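Local atomic coordinates of PaxB (Photorhabdus luminescens, PDB entry 6EK4), a protein that probably acts as one component of a two-component alpha-helical pore-forming toxin, as in the YaxAB system. Residues A25-Q36 with D287-L298; Y80-D88 with Q326-H334. All coordinates share one frame; numbering follows the deposited sequence.

Interaction 1: A25-Q36 with D287-L298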
loop_
_atom_site.group_PDB
_atom_site.type_symbol
_atom_site.label_atom_id
_atom_site.label_comp_id
_atom_site.label_asym_id
_atom_site.label_seq_id
_atom_site.Cartn_x
_atom_site.Cartn_y
_atom_site.Cartn_z
ATOM N N ALA A 25 -7.582 -1.131 -8.829
ATOM C CA ALA A 25 -6.869 -1.956 -7.854
ATOM C C ALA A 25 -5.668 -2.654 -8.490
ATOM O O ALA A 25 -4.614 -2.773 -7.866
ATOM C CB ALA A 25 -7.808 -2.978 -7.235
ATOM N N VAL A 26 -5.836 -3.110 -9.731
ATOM C CA VAL A 26 -4.742 -3.712 -10.498
ATOM C C VAL A 26 -3.662 -2.665 -10.790
ATOM O O VAL A 26 -2.467 -2.962 -10.718
ATOM C CB VAL A 26 -5.254 -4.333 -11.820
ATOM C CG1 VAL A 26 -4.102 -4.779 -12.710
ATOM C CG2 VAL A 26 -6.177 -5.510 -11.534
ATOM N N LYS A 27 -4.092 -1.448 -11.117
ATOM C CA LYS A 27 -3.184 -0.320 -11.344
ATOM C C LYS A 27 -2.396 0.022 -10.073
ATOM O O LYS A 27 -1.198 0.300 -10.135
ATOM C CB LYS A 27 -3.983 0.901 -11.827
ATOM C CG LYS A 27 -3.175 2.166 -12.086
ATOM C CD LYS A 27 -2.214 2.002 -13.251
ATOM C CE LYS A 27 -1.619 3.338 -13.668
ATOM N NZ LYS A 27 -0.747 3.213 -14.869
ATOM N N ASN A 28 -3.076 -0.008 -8.929
ATOM C CA ASN A 28 -2.446 0.296 -7.641
ATOM C C ASN A 28 -1.451 -0.772 -7.195
ATOM O O ASN A 28 -0.451 -0.456 -6.548
ATOM C CB ASN A 28 -3.509 0.489 -6.551
ATOM C CG ASN A 28 -4.372 1.718 -6.780
ATOM O OD1 ASN A 28 -3.971 2.662 -7.465
ATOM N ND2 ASN A 28 -5.566 1.713 -6.201
ATOM N N ILE A 29 -1.730 -2.031 -7.529
ATOM C CA ILE A 29 -0.821 -3.130 -7.204
ATOM C C ILE A 29 0.481 -2.997 -7.995
ATOM O O ILE A 29 1.563 -3.219 -7.452
ATOM C CB ILE A 29 -1.480 -4.510 -7.442
ATOM C CG1 ILE A 29 -2.523 -4.783 -6.352
ATOM C CG2 ILE A 29 -0.442 -5.624 -7.434
ATOM C CD1 ILE A 29 -3.486 -5.907 -6.673
ATOM N N TRP A 30 0.374 -2.627 -9.271
ATOM C CA TRP A 30 1.553 -2.386 -10.106
ATOM C C TRP A 30 2.423 -1.274 -9.525
ATOM O O TRP A 30 3.634 -1.435 -9.380
ATOM C CB TRP A 30 1.135 -2.018 -11.533
ATOM C CG TRP A 30 2.297 -1.778 -12.451
ATOM C CD1 TRP A 30 2.910 -0.583 -12.709
ATOM C CD2 TRP A 30 2.991 -2.760 -13.225
ATOM N NE1 TRP A 30 3.943 -0.764 -13.598
ATOM C CE2 TRP A 30 4.012 -2.090 -13.932
ATOM C CE3 TRP A 30 2.849 -4.143 -13.391
ATOM C CZ2 TRP A 30 4.888 -2.758 -14.792
ATOM C CZ3 TRP A 30 3.718 -4.805 -14.247
ATOM C CH2 TRP A 30 4.724 -4.110 -14.936
ATOM N N ARG A 31 1.793 -0.148 -9.201
ATOM C CA ARG A 31 2.495 1.008 -8.645
ATOM C C ARG A 31 3.178 0.668 -7.321
ATOM O O ARG A 31 4.342 1.014 -7.113
ATOM C CB ARG A 31 1.515 2.170 -8.447
ATOM C CG ARG A 31 2.154 3.464 -7.962
ATOM C CD ARG A 31 1.154 4.612 -7.935
ATOM N NE ARG A 31 -0.107 4.243 -7.287
ATOM C CZ ARG A 31 -0.287 4.102 -5.972
ATOM N NH1 ARG A 31 0.715 4.292 -5.115
ATOM N NH2 ARG A 31 -1.484 3.761 -5.508
ATOM N N LEU A 32 2.450 -0.011 -6.439
ATOM C CA LEU A 32 2.971 -0.382 -5.123
ATOM C C LEU A 32 4.057 -1.453 -5.196
ATOM O O LEU A 32 5.021 -1.404 -4.438
ATOM C CB LEU A 32 1.837 -0.859 -4.210
ATOM C CG LEU A 32 0.870 0.233 -3.742
ATOM C CD1 LEU A 32 -0.417 -0.379 -3.213
ATOM C CD2 LEU A 32 1.511 1.125 -2.689
ATOM N N SER A 33 3.906 -2.411 -6.107
ATOM C CA SER A 33 4.866 -3.512 -6.232
ATOM C C SER A 33 6.237 -3.072 -6.751
ATOM O O SER A 33 7.208 -3.814 -6.616
ATOM C CB SER A 33 4.311 -4.610 -7.143
ATOM O OG SER A 33 4.091 -4.121 -8.454
ATOM N N HIS A 34 6.314 -1.880 -7.343
ATOM C CA HIS A 34 7.568 -1.366 -7.900
ATOM C C HIS A 34 8.255 -0.304 -7.031
ATOM O O HIS A 34 9.473 -0.141 -7.112
ATOM C CB HIS A 34 7.331 -0.826 -9.312
ATOM C CG HIS A 34 7.086 -1.898 -10.327
ATOM N ND1 HIS A 34 5.836 -2.423 -10.570
ATOM C CD2 HIS A 34 7.937 -2.559 -11.148
ATOM C CE1 HIS A 34 5.925 -3.354 -11.502
ATOM N NE2 HIS A 34 7.188 -3.456 -11.870
ATOM N N GLN A 35 7.485 0.413 -6.214
ATOM C CA GLN A 35 8.049 1.426 -5.312
ATOM C C GLN A 35 8.371 0.857 -3.927
ATOM O O GLN A 35 9.251 1.373 -3.235
ATOM C CB GLN A 35 7.108 2.633 -5.190
ATOM C CG GLN A 35 5.875 2.413 -4.323
ATOM C CD GLN A 35 4.901 3.579 -4.379
ATOM O OE1 GLN A 35 4.858 4.324 -5.360
ATOM N NE2 GLN A 35 4.108 3.738 -3.323
ATOM N N GLN A 36 7.651 -0.191 -3.530
ATOM C CA GLN A 36 7.886 -0.883 -2.257
ATOM C C GLN A 36 9.338 -1.352 -2.130
ATOM O O GLN A 36 9.870 -2.002 -3.035
ATOM C CB GLN A 36 6.917 -2.069 -2.117
ATOM C CG GLN A 36 7.273 -3.116 -1.062
ATOM C CD GLN A 36 7.973 -4.342 -1.636
ATOM O OE1 GLN A 36 7.834 -4.661 -2.818
ATOM N NE2 GLN A 36 8.716 -5.044 -0.791
ATOM N N ASP A 287 3.274 -1.167 2.217
ATOM C CA ASP A 287 2.881 -1.305 0.814
ATOM C C ASP A 287 2.462 -2.740 0.493
ATOM O O ASP A 287 1.538 -2.954 -0.291
ATOM C CB ASP A 287 4.017 -0.871 -0.123
ATOM C CG ASP A 287 4.282 0.628 -0.078
ATOM O OD1 ASP A 287 3.340 1.409 0.176
ATOM O OD2 ASP A 287 5.443 1.029 -0.312
ATOM N N VAL A 288 3.135 -3.718 1.099
ATOM C CA VAL A 288 2.782 -5.129 0.917
ATOM C C VAL A 288 1.413 -5.420 1.538
ATOM O O VAL A 288 0.611 -6.155 0.962
ATOM C CB VAL A 288 3.846 -6.081 1.515
ATOM C CG1 VAL A 288 3.384 -7.531 1.438
ATOM C CG2 VAL A 288 5.174 -5.925 0.788
ATOM N N HIS A 289 1.158 -4.846 2.712
ATOM C CA HIS A 289 -0.166 -4.916 3.342
ATOM C C HIS A 289 -1.236 -4.277 2.457
ATOM O O HIS A 289 -2.362 -4.772 2.380
ATOM C CB HIS A 289 -0.161 -4.230 4.714
ATOM C CG HIS A 289 0.196 -5.141 5.847
ATOM N ND1 HIS A 289 -0.754 -5.711 6.667
ATOM C CD2 HIS A 289 1.394 -5.580 6.298
ATOM C CE1 HIS A 289 -0.156 -6.461 7.574
ATOM N NE2 HIS A 289 1.148 -6.400 7.372
ATOM N N GLN A 290 -0.877 -3.174 1.801
ATOM C CA GLN A 290 -1.775 -2.493 0.872
ATOM C C GLN A 290 -2.021 -3.337 -0.380
ATOM O O GLN A 290 -3.136 -3.361 -0.897
ATOM C CB GLN A 290 -1.208 -1.121 0.486
ATOM C CG GLN A 290 -2.141 -0.256 -0.355
ATOM C CD GLN A 290 -3.475 0.019 0.315
ATOM O OE1 GLN A 290 -4.522 0.000 -0.333
ATOM N NE2 GLN A 290 -3.445 0.275 1.619
ATOM N N ILE A 291 -0.986 -4.024 -0.860
ATOM C CA ILE A 291 -1.116 -4.919 -2.016
ATOM C C ILE A 291 -2.127 -6.037 -1.743
ATOM O O ILE A 291 -2.888 -6.414 -2.635
ATOM C CB ILE A 291 0.253 -5.506 -2.446
ATOM C CG1 ILE A 291 1.052 -4.448 -3.213
ATOM C CG2 ILE A 291 0.084 -6.744 -3.321
ATOM C CD1 ILE A 291 2.515 -4.790 -3.410
ATOM N N ASP A 292 -2.138 -6.555 -0.517
ATOM C CA ASP A 292 -3.111 -7.577 -0.127
ATOM C C ASP A 292 -4.531 -7.011 -0.087
ATOM O O ASP A 292 -5.486 -7.698 -0.455
ATOM C CB ASP A 292 -2.762 -8.180 1.235
ATOM C CG ASP A 292 -3.570 -9.431 1.539
ATOM O OD1 ASP A 292 -3.368 -10.454 0.852
ATOM O OD2 ASP A 292 -4.409 -9.392 2.463
ATOM N N LYS A 293 -4.665 -5.764 0.363
ATOM C CA LYS A 293 -5.970 -5.101 0.428
ATOM C C LYS A 293 -6.484 -4.706 -0.957
ATOM O O LYS A 293 -7.690 -4.742 -1.205
ATOM C CB LYS A 293 -5.913 -3.881 1.350
ATOM C CG LYS A 293 -5.753 -4.241 2.819
ATOM C CD LYS A 293 -5.602 -3.008 3.696
ATOM C CE LYS A 293 -5.342 -3.391 5.143
ATOM N NZ LYS A 293 -5.073 -2.206 6.004
ATOM N N GLU A 294 -5.573 -4.326 -1.851
ATOM C CA GLU A 294 -5.929 -4.056 -3.246
ATOM C C GLU A 294 -6.287 -5.354 -3.974
ATOM O O GLU A 294 -7.177 -5.368 -4.825
ATOM C CB GLU A 294 -4.786 -3.346 -3.979
ATOM C CG GLU A 294 -4.450 -1.954 -3.449
ATOM C CD GLU A 294 -5.493 -0.900 -3.779
ATOM O OE1 GLU A 294 -6.464 -1.198 -4.507
ATOM O OE2 GLU A 294 -5.336 0.244 -3.299
ATOM N N ARG A 295 -5.589 -6.439 -3.638
ATOM C CA ARG A 295 -5.886 -7.754 -4.208
ATOM C C ARG A 295 -7.258 -8.254 -3.766
ATOM O O ARG A 295 -7.991 -8.846 -4.555
ATOM C CB ARG A 295 -4.814 -8.775 -3.817
ATOM C CG ARG A 295 -5.099 -10.179 -4.330
ATOM C CD ARG A 295 -3.924 -11.117 -4.132
ATOM N NE ARG A 295 -3.629 -11.350 -2.721
ATOM C CZ ARG A 295 -2.769 -12.261 -2.269
ATOM N NH1 ARG A 295 -2.107 -13.049 -3.112
ATOM N NH2 ARG A 295 -2.573 -12.390 -0.961
ATOM N N THR A 296 -7.593 -8.027 -2.499
ATOM C CA THR A 296 -8.905 -8.392 -1.971
ATOM C C THR A 296 -10.015 -7.618 -2.684
ATOM O O THR A 296 -11.075 -8.174 -2.972
ATOM C CB THR A 296 -8.989 -8.137 -0.450
ATOM O OG1 THR A 296 -7.977 -8.899 0.218
ATOM C CG2 THR A 296 -10.355 -8.530 0.100
ATOM N N THR A 297 -9.760 -6.343 -2.977
ATOM C CA THR A 297 -10.743 -5.488 -3.643
ATOM C C THR A 297 -11.039 -5.945 -5.073
ATOM O O THR A 297 -12.202 -6.000 -5.474
ATOM C CB THR A 297 -10.282 -4.015 -3.665
ATOM O OG1 THR A 297 -10.187 -3.524 -2.323
ATOM C CG2 THR A 297 -11.258 -3.141 -4.446
ATOM N N LEU A 298 -9.994 -6.268 -5.833
ATOM C CA LEU A 298 -10.162 -6.684 -7.229
ATOM C C LEU A 298 -10.778 -8.081 -7.341
ATOM O O LEU A 298 -11.550 -8.344 -8.262
ATOM C CB LEU A 298 -8.832 -6.610 -7.994
ATOM C CG LEU A 298 -7.781 -7.710 -7.795
ATOM C CD1 LEU A 298 -7.953 -8.857 -8.786
ATOM C CD2 LEU A 298 -6.381 -7.129 -7.921
#
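Segments 25-36 and 287-298, from helices 19-35 and 247-321, run antiparallel, with 161° between their directions. Their axes approach to 8.8 Å. A25 faces E294, I29 faces I291, and Q36, just past the helix end, faces D287.

I29 is a knob in the hole formed by I291, E294, R295 and L298. Its CG1 lies anti to the carbonyl carbon (chi1 -73°) and is directed across the gap, where it meets E294 CB at 3.6 Å. I29 CD1 reaches L298 CD2 at 3.4 Å, the two side chains crossing at about a right angle. L32 is a second knob, among D287, Q290, I291 and E294. Its CB packs on I291 CG1 at 3.8 Å, while its CD1 branch lies over the aliphatic part of Q290 and its CD2 branch lies by the carboxylate of D287.

E294 is a knob in the opposite direction, among A25, N28, I29 and L32. A bend at chi2 (-72°) turns its carboxylate to N28. N28 ND2 makes two weak hydrogen bonds, to E294 OE2 at 3.3 Å and to E294 OE1 at 3.5 Å. The other end of the N28 amide, OD1, accepts from Q24. At the far end, Q36 CB packs on D287 CB at 3.7 Å. S51 of helix 42-73 touches I29 and S33.

Such reciprocal knobs-into-holes packing is typical of coiled coils, here antiparallel, within a long helical bundle.

Interaction 2: Y80-D88 with Q326-H334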
loop_
_atom_site.group_PDB
_atom_site.type_symbol
_atom_site.label_atom_id
_atom_site.label_comp_id
_atom_site.label_asym_id
_atom_site.label_seq_id
_atom_site.Cartn_x
_atom_site.Cartn_y
_atom_site.Cartn_z
ATOM N N TYR A 80 -35.591 -18.569 -36.672
ATOM C CA TYR A 80 -36.495 -19.381 -35.846
ATOM C C TYR A 80 -37.192 -18.621 -34.710
ATOM O O TYR A 80 -38.263 -19.033 -34.273
ATOM C CB TYR A 80 -35.795 -20.642 -35.301
ATOM C CG TYR A 80 -34.465 -20.415 -34.609
ATOM C CD1 TYR A 80 -34.403 -19.851 -33.337
ATOM C CD2 TYR A 80 -33.270 -20.792 -35.218
ATOM C CE1 TYR A 80 -33.190 -19.653 -32.700
ATOM C CE2 TYR A 80 -32.052 -20.597 -34.588
ATOM C CZ TYR A 80 -32.016 -20.028 -33.330
ATOM O OH TYR A 80 -30.808 -19.832 -32.700
ATOM N N PHE A 81 -36.608 -17.518 -34.247
ATOM C CA PHE A 81 -37.231 -16.715 -33.184
ATOM C C PHE A 81 -38.602 -16.167 -33.584
ATOM O O PHE A 81 -39.545 -16.210 -32.792
ATOM C CB PHE A 81 -36.316 -15.561 -32.755
ATOM C CG PHE A 81 -35.315 -15.945 -31.703
ATOM C CD1 PHE A 81 -35.709 -16.098 -30.381
ATOM C CD2 PHE A 81 -33.982 -16.154 -32.031
ATOM C CE1 PHE A 81 -34.794 -16.451 -29.404
ATOM C CE2 PHE A 81 -33.062 -16.507 -31.057
ATOM C CZ PHE A 81 -33.469 -16.656 -29.743
ATOM N N LEU A 82 -38.707 -15.661 -34.810
ATOM C CA LEU A 82 -39.954 -15.069 -35.299
ATOM C C LEU A 82 -40.899 -16.145 -35.836
ATOM O O LEU A 82 -42.094 -16.128 -35.539
ATOM C CB LEU A 82 -39.664 -14.026 -36.389
ATOM C CG LEU A 82 -40.585 -12.800 -36.443
ATOM C CD1 LEU A 82 -40.194 -11.906 -37.612
ATOM C CD2 LEU A 82 -42.056 -13.182 -36.536
ATOM N N THR A 83 -40.363 -17.078 -36.619
ATOM C CA THR A 83 -41.189 -18.089 -37.285
ATOM C C THR A 83 -41.782 -19.139 -36.337
ATOM O O THR A 83 -42.786 -19.766 -36.673
ATOM C CB THR A 83 -40.416 -18.802 -38.414
ATOM O OG1 THR A 83 -39.158 -19.271 -37.915
ATOM C CG2 THR A 83 -40.172 -17.852 -39.578
ATOM N N LEU A 84 -41.174 -19.334 -35.167
ATOM C CA LEU A 84 -41.736 -20.246 -34.160
ATOM C C LEU A 84 -43.005 -19.669 -33.533
ATOM O O LEU A 84 -43.953 -20.407 -33.264
ATOM C CB LEU A 84 -40.714 -20.583 -33.067
ATOM C CG LEU A 84 -39.669 -21.652 -33.405
ATOM C CD1 LEU A 84 -38.592 -21.699 -32.330
ATOM C CD2 LEU A 84 -40.311 -23.019 -33.579
ATOM N N THR A 85 -43.017 -18.357 -33.294
ATOM C CA THR A 85 -44.232 -17.665 -32.852
ATOM C C THR A 85 -45.314 -17.727 -33.933
ATOM O O THR A 85 -46.491 -17.915 -33.626
ATOM C CB THR A 85 -43.969 -16.183 -32.482
ATOM O OG1 THR A 85 -42.801 -15.709 -33.163
ATOM C CG2 THR A 85 -43.771 -16.012 -30.978
ATOM N N GLU A 86 -44.906 -17.577 -35.192
ATOM C CA GLU A 86 -45.830 -17.672 -36.325
ATOM C C GLU A 86 -46.350 -19.099 -36.527
ATOM O O GLU A 86 -47.489 -19.287 -36.959
ATOM C CB GLU A 86 -45.164 -17.162 -37.607
ATOM C CG GLU A 86 -44.890 -15.664 -37.598
ATOM C CD GLU A 86 -44.199 -15.170 -38.858
ATOM O OE1 GLU A 86 -43.621 -15.994 -39.599
ATOM O OE2 GLU A 86 -44.229 -13.946 -39.105
ATOM N N ILE A 87 -45.519 -20.095 -36.222
ATOM C CA ILE A 87 -45.943 -21.498 -36.268
ATOM C C ILE A 87 -46.956 -21.779 -35.160
ATOM O O ILE A 87 -48.053 -22.262 -35.430
ATOM C CB ILE A 87 -44.744 -22.472 -36.161
ATOM C CG1 ILE A 87 -44.030 -22.579 -37.513
ATOM C CG2 ILE A 87 -45.195 -23.862 -35.717
ATOM C CD1 ILE A 87 -42.641 -23.178 -37.436
ATOM N N ASP A 88 -46.584 -21.463 -33.922
ATOM C CA ASP A 88 -47.416 -21.763 -32.752
ATOM C C ASP A 88 -48.759 -21.028 -32.751
ATOM O O ASP A 88 -49.746 -21.551 -32.235
ATOM C CB ASP A 88 -46.661 -21.449 -31.453
ATOM C CG ASP A 88 -45.466 -22.367 -31.226
ATOM O OD1 ASP A 88 -45.373 -23.423 -31.887
ATOM O OD2 ASP A 88 -44.617 -22.028 -30.374
ATOM N N GLN A 326 -39.557 -20.027 -26.640
ATOM C CA GLN A 326 -38.981 -19.092 -27.622
ATOM C C GLN A 326 -38.873 -17.629 -27.175
ATOM O O GLN A 326 -37.795 -17.037 -27.238
ATOM C CB GLN A 326 -39.781 -19.157 -28.934
ATOM C CG GLN A 326 -41.283 -19.357 -28.747
ATOM C CD GLN A 326 -42.105 -18.973 -29.963
ATOM O OE1 GLN A 326 -41.581 -18.466 -30.954
ATOM N NE2 GLN A 326 -43.409 -19.211 -29.887
ATOM N N GLN A 327 -39.989 -17.057 -26.731
ATOM C CA GLN A 327 -40.065 -15.627 -26.430
ATOM C C GLN A 327 -39.490 -15.280 -25.054
ATOM O O GLN A 327 -39.122 -14.129 -24.807
ATOM C CB GLN A 327 -41.513 -15.142 -26.539
ATOM C CG GLN A 327 -41.655 -13.633 -26.676
ATOM C CD GLN A 327 -43.018 -13.212 -27.200
ATOM O OE1 GLN A 327 -43.608 -13.882 -28.051
ATOM N NE2 GLN A 327 -43.519 -12.087 -26.701
ATOM N N ASP A 328 -39.424 -16.268 -24.163
ATOM C CA ASP A 328 -38.776 -16.097 -22.863
ATOM C C ASP A 328 -37.265 -15.956 -23.052
ATOM O O ASP A 328 -36.639 -15.084 -22.452
ATOM C CB ASP A 328 -39.084 -17.287 -21.949
ATOM C CG ASP A 328 -38.708 -17.031 -20.500
ATOM O OD1 ASP A 328 -38.007 -17.881 -19.910
ATOM O OD2 ASP A 328 -39.113 -15.984 -19.951
ATOM N N LEU A 329 -36.698 -16.817 -23.895
ATOM C CA LEU A 329 -35.274 -16.777 -24.240
ATOM C C LEU A 329 -34.849 -15.420 -24.808
ATOM O O LEU A 329 -33.745 -14.950 -24.533
ATOM C CB LEU A 329 -34.951 -17.885 -25.250
ATOM C CG LEU A 329 -33.513 -18.002 -25.763
ATOM C CD1 LEU A 329 -32.525 -18.129 -24.614
ATOM C CD2 LEU A 329 -33.390 -19.188 -26.708
ATOM N N THR A 330 -35.724 -14.801 -25.599
ATOM C CA THR A 330 -35.470 -13.471 -26.158
ATOM C C THR A 330 -35.297 -12.421 -25.055
ATOM O O THR A 330 -34.503 -11.490 -25.201
ATOM C CB THR A 330 -36.604 -13.037 -27.114
ATOM O OG1 THR A 330 -36.734 -13.994 -28.171
ATOM C CG2 THR A 330 -36.324 -11.662 -27.718
ATOM N N LYS A 331 -36.036 -12.575 -23.958
ATOM C CA LYS A 331 -35.906 -11.680 -22.807
ATOM C C LYS A 331 -34.602 -11.943 -22.049
ATOM O O LYS A 331 -33.935 -11.003 -21.613
ATOM C CB LYS A 331 -37.095 -11.840 -21.854
ATOM C CG LYS A 331 -37.287 -10.664 -20.903
ATOM C CD LYS A 331 -37.743 -11.109 -19.522
ATOM C CE LYS A 331 -36.574 -11.616 -18.690
ATOM N NZ LYS A 331 -37.016 -12.195 -17.391
ATOM N N ILE A 332 -34.248 -13.219 -21.896
ATOM C CA ILE A 332 -33.029 -13.616 -21.184
ATOM C C ILE A 332 -31.784 -13.090 -21.898
ATOM O O ILE A 332 -30.851 -12.614 -21.252
ATOM C CB ILE A 332 -32.916 -15.155 -21.037
ATOM C CG1 ILE A 332 -34.104 -15.729 -20.250
ATOM C CG2 ILE A 332 -31.604 -15.545 -20.363
ATOM C CD1 ILE A 332 -34.308 -15.129 -18.874
ATOM N N ILE A 333 -31.776 -13.179 -23.226
ATOM C CA ILE A 333 -30.657 -12.688 -24.030
ATOM C C ILE A 333 -30.519 -11.169 -23.912
ATOM O O ILE A 333 -29.415 -10.660 -23.716
ATOM C CB ILE A 333 -30.803 -13.097 -25.515
ATOM C CG1 ILE A 333 -30.616 -14.611 -25.660
ATOM C CG2 ILE A 333 -29.790 -12.366 -26.391
ATOM C CD1 ILE A 333 -31.104 -15.170 -26.981
ATOM N N HIS A 334 -31.638 -10.454 -24.027
ATOM C CA HIS A 334 -31.629 -8.988 -23.939
ATOM C C HIS A 334 -31.273 -8.480 -22.539
ATOM O O HIS A 334 -30.676 -7.412 -22.402
ATOM C CB HIS A 334 -32.968 -8.400 -24.402
ATOM C CG HIS A 334 -33.083 -8.273 -25.890
ATOM N ND1 HIS A 334 -33.441 -9.327 -26.703
ATOM C CD2 HIS A 334 -32.875 -7.218 -26.714
ATOM C CE1 HIS A 334 -33.453 -8.927 -27.962
ATOM N NE2 HIS A 334 -33.113 -7.651 -27.996
#
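Segments 80-88 and 326-334 cross at 150°, roughly antiparallel, with the axes 10.0 Å apart at closest approach; F81 and Q326 have the nearest CA atoms.

F81 and Q326 carry most of the contact. The F81 ring reaches across to the second helix. Its CZ meets L329 CD2 at 4.0 Å and I333 CD1 at 3.9 Å, both approaching the ring obliquely. The carbonyl O of Q326 lies at the ring edge, near its plane. T330 OG1 also comes obliquely to the ring, and it makes a weak hydrogen bond back to Q326 O at 3.4 Å.

This is helix-on-helix packing toward one end of an elongated, mainly helical molecule. The short helix 80-90 lies here against the first turns of the C-terminal helix 326-348. Helices 101-141 and 247-321 flank the contact: L115 and L316 touch L329, and H111 and L115 touch Y80.

The Q326 side chain is extended beyond CG (chi2 161°) and runs toward the backbone of the first helix. Its OE1 comes close to T85 N, but the angle is too poor for a hydrogen bond. Q326 NE2 lies 3.1 Å from D88 OD2, again at a poor angle. The amide and carboxylate planes are 84° apart. D88 OD1 has a long, weak ion pair with R108. T85 CG2 packs against the Q326 amide, and Q327 OE1 approaches the same methyl at 3.6 Å.

How the interactions relate
The two contacts lie far apart in the elongated molecule. Their centres are 47 Å apart and their nearest atoms about 24 Å, so they do not touch. Interaction 1 is close to the centre of the chain, whereas interaction 2 lies about 52 Å from it. Along the chain the segments alternate: 25-36, 80-88, 287-298, 326-334. Each contact therefore pairs a helix from the first third of the chain with one of its last two helices. The second segments lie on helices 247-321 and 326-348, which follow one another in sequence. The early and late parts of the chain are thus joined at two separate levels of the same long bundle.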